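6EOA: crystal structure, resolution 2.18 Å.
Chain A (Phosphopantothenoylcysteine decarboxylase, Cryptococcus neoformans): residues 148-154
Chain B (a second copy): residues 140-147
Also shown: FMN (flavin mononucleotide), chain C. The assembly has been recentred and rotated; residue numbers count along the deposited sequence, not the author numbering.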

# COMPACT_ATOMS: atom_id res chain seq x y z
N ALA A 148 -7.60 7.22 5.70
CA ALA A 148 -8.98 7.19 5.23
C ALA A 148 -9.34 5.80 4.72
O ALA A 148 -10.49 5.38 4.81
CB ALA A 148 -9.20 8.23 4.16
N GLY A 149 -8.35 5.10 4.18
CA GLY A 149 -8.57 3.76 3.65
C GLY A 149 -8.50 2.66 4.69
O GLY A 149 -8.91 1.53 4.43
N GLY A 150 -7.99 2.99 5.88
CA GLY A 150 -7.90 2.02 6.96
C GLY A 150 -6.71 1.10 6.82
O GLY A 150 -6.59 0.11 7.55
N ILE A 151 -5.82 1.43 5.89
CA ILE A 151 -4.60 0.66 5.68
C ILE A 151 -3.62 0.89 6.82
O ILE A 151 -3.39 2.02 7.23
CB ILE A 151 -3.96 1.03 4.34
CG1 ILE A 151 -4.80 0.48 3.20
CG2 ILE A 151 -2.54 0.49 4.25
CD1 ILE A 151 -4.23 0.75 1.85
N CYS A 152 -3.04 -0.19 7.34
CA CYS A 152 -2.14 -0.07 8.48
C CYS A 152 -0.92 -0.98 8.41
O CYS A 152 -0.64 -1.74 9.34
CB CYS A 152 -2.90 -0.34 9.78
SG CYS A 152 -4.11 -1.68 9.71
N ASP A 153 -0.16 -0.88 7.32
CA ASP A 153 1.04 -1.71 7.14
C ASP A 153 2.32 -0.97 7.51
O ASP A 153 3.38 -1.21 6.93
CB ASP A 153 1.12 -2.23 5.69
CG ASP A 153 1.02 -1.13 4.65
OD1 ASP A 153 1.07 0.07 5.01
OD2 ASP A 153 0.90 -1.46 3.45
N SER A 154 2.23 -0.07 8.48
CA SER A 154 3.40 0.61 9.01
C SER A 154 3.18 0.92 10.48
O SER A 154 2.06 0.79 10.98
CB SER A 154 3.70 1.89 8.23
OG SER A 154 2.67 2.84 8.43
N SER B 140 -5.66 -9.91 9.14
CA SER B 140 -5.35 -8.69 9.87
C SER B 140 -6.27 -7.56 9.42
O SER B 140 -7.01 -7.70 8.45
CB SER B 140 -3.89 -8.29 9.66
OG SER B 140 -3.64 -8.02 8.29
N ALA B 141 -6.23 -6.44 10.15
CA ALA B 141 -6.99 -5.26 9.76
C ALA B 141 -6.46 -4.70 8.44
O ALA B 141 -7.23 -4.23 7.61
CB ALA B 141 -6.92 -4.20 10.85
N ASP B 142 -5.15 -4.77 8.26
CA ASP B 142 -4.51 -4.29 7.04
C ASP B 142 -4.98 -5.08 5.82
O ASP B 142 -5.34 -4.49 4.79
CB ASP B 142 -2.99 -4.37 7.15
CG ASP B 142 -2.27 -3.71 5.98
OD1 ASP B 142 -2.55 -2.52 5.70
OD2 ASP B 142 -1.42 -4.38 5.34
N LEU B 143 -4.96 -6.40 5.93
CA LEU B 143 -5.36 -7.24 4.80
C LEU B 143 -6.84 -7.04 4.50
O LEU B 143 -7.24 -6.99 3.33
CB LEU B 143 -5.05 -8.71 5.09
CG LEU B 143 -5.45 -9.70 3.99
CD1 LEU B 143 -4.84 -9.30 2.65
CD2 LEU B 143 -5.02 -11.10 4.38
N LEU B 144 -7.64 -6.90 5.55
CA LEU B 144 -9.06 -6.61 5.40
C LEU B 144 -9.27 -5.30 4.65
O LEU B 144 -10.08 -5.22 3.73
CB LEU B 144 -9.75 -6.55 6.77
CG LEU B 144 -11.20 -6.08 6.74
CD1 LEU B 144 -12.06 -7.02 5.90
CD2 LEU B 144 -11.77 -5.94 8.15
N ALA B 145 -8.52 -4.28 5.05
CA ALA B 145 -8.58 -2.98 4.39
C ALA B 145 -8.12 -3.06 2.94
O ALA B 145 -8.72 -2.46 2.05
CB ALA B 145 -7.74 -1.96 5.16
N LYS B 146 -7.05 -3.81 2.69
CA LYS B 146 -6.53 -3.98 1.33
C LYS B 146 -7.53 -4.71 0.44
O LYS B 146 -7.73 -4.33 -0.72
CB LYS B 146 -5.20 -4.73 1.33
CG LYS B 146 -4.02 -3.94 1.87
CD LYS B 146 -2.74 -4.44 1.24
CE LYS B 146 -1.61 -4.57 2.25
NZ LYS B 146 -1.01 -3.26 2.63
N ILE B 147 -8.15 -5.76 0.98
CA ILE B 147 -9.16 -6.52 0.25
C ILE B 147 -10.35 -5.63 -0.10
O ILE B 147 -10.80 -5.61 -1.25
CB ILE B 147 -9.65 -7.74 1.05
CG1 ILE B 147 -8.53 -8.77 1.19
CG2 ILE B 147 -10.87 -8.37 0.39
CD1 ILE B 147 -8.82 -9.86 2.20
N1 FMN C . -2.53 -6.55 13.13
C2 FMN C . -3.76 -7.16 13.26
O2 FMN C . -4.69 -6.81 12.54
N3 FMN C . -3.94 -8.16 14.20
C4 FMN C . -2.90 -8.55 15.02
O4 FMN C . -3.07 -9.44 15.85
C4A FMN C . -1.65 -7.94 14.89
N5 FMN C . -0.59 -8.32 15.69
C5A FMN C . 0.64 -7.71 15.55
C6 FMN C . 1.71 -8.09 16.36
C7 FMN C . 2.95 -7.48 16.22
C7M FMN C . 4.10 -7.89 17.09
C8 FMN C . 3.12 -6.48 15.26
C8M FMN C . 4.45 -5.80 15.09
C9 FMN C . 2.06 -6.09 14.46
C9A FMN C . 0.82 -6.70 14.60
N10 FMN C . -0.24 -6.33 13.79
C10 FMN C . -1.47 -6.93 13.94
C1' FMN C . -0.06 -5.25 12.77
C2' FMN C . 0.23 -5.87 11.41
O2' FMN C . 1.19 -6.90 11.52
C3' FMN C . 0.73 -4.80 10.44
O3' FMN C . -0.34 -3.92 10.17
C4' FMN C . 1.23 -5.44 9.15
O4' FMN C . 1.96 -4.51 8.39
C5' FMN C . 0.05 -5.96 8.33
O5' FMN C . 0.52 -6.75 7.27
P FMN C . -0.46 -7.81 6.56
O1P FMN C . -1.42 -7.06 5.67
O2P FMN C . -1.25 -8.62 7.57
O3P FMN C . 0.38 -8.75 5.73

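Chain A leaves a helix and runs as loop across one flank of the chain B helix, which begins at Ala B141 behind the N-cap Ser B140; together they bury 320 Å². Gly A150 is the first residue to leave helical phi/psi, in a Schellman motif, its positive phi (81°) being one that glycine readily adopts, and its O packs 3.4 Å from Ala B145 CB, which points toward chain A, so backbone oxygen and methyl are in van der Waals contact. Ile A151 adds an apolar contact, CG1 to Ala B145 CB at 4.3 Å, while its CG2 sits 3.3 Å from Asp B142 OD1. The CA atoms come nearest at Cys A152, 5.0 Å from Asp B142 CA. Its N donates to Asp B142 OD1 (2.9 Å, 145°), so a helix side chain satisfies a loop amide; its SG rests 3.9 Å from Ala B141 CB, and its O accepts a very short bond from FMN O3' (2.4 Å). Ser B140 OG and Ala B141 N also bind the flavin, so both chains hold it. Asp A153 OD2 forms a salt bridge with Lys B146 NZ (2.7 Å). The same NZ also forms a salt bridge with Asp B142 OD2 within its own helix (3.0 Å), its hydrogen bond weak, so NZ bridges the two acid groups, whose OD2 atoms are 4.2 Å apart. Ser A154, an N-cap, lies beyond the contact.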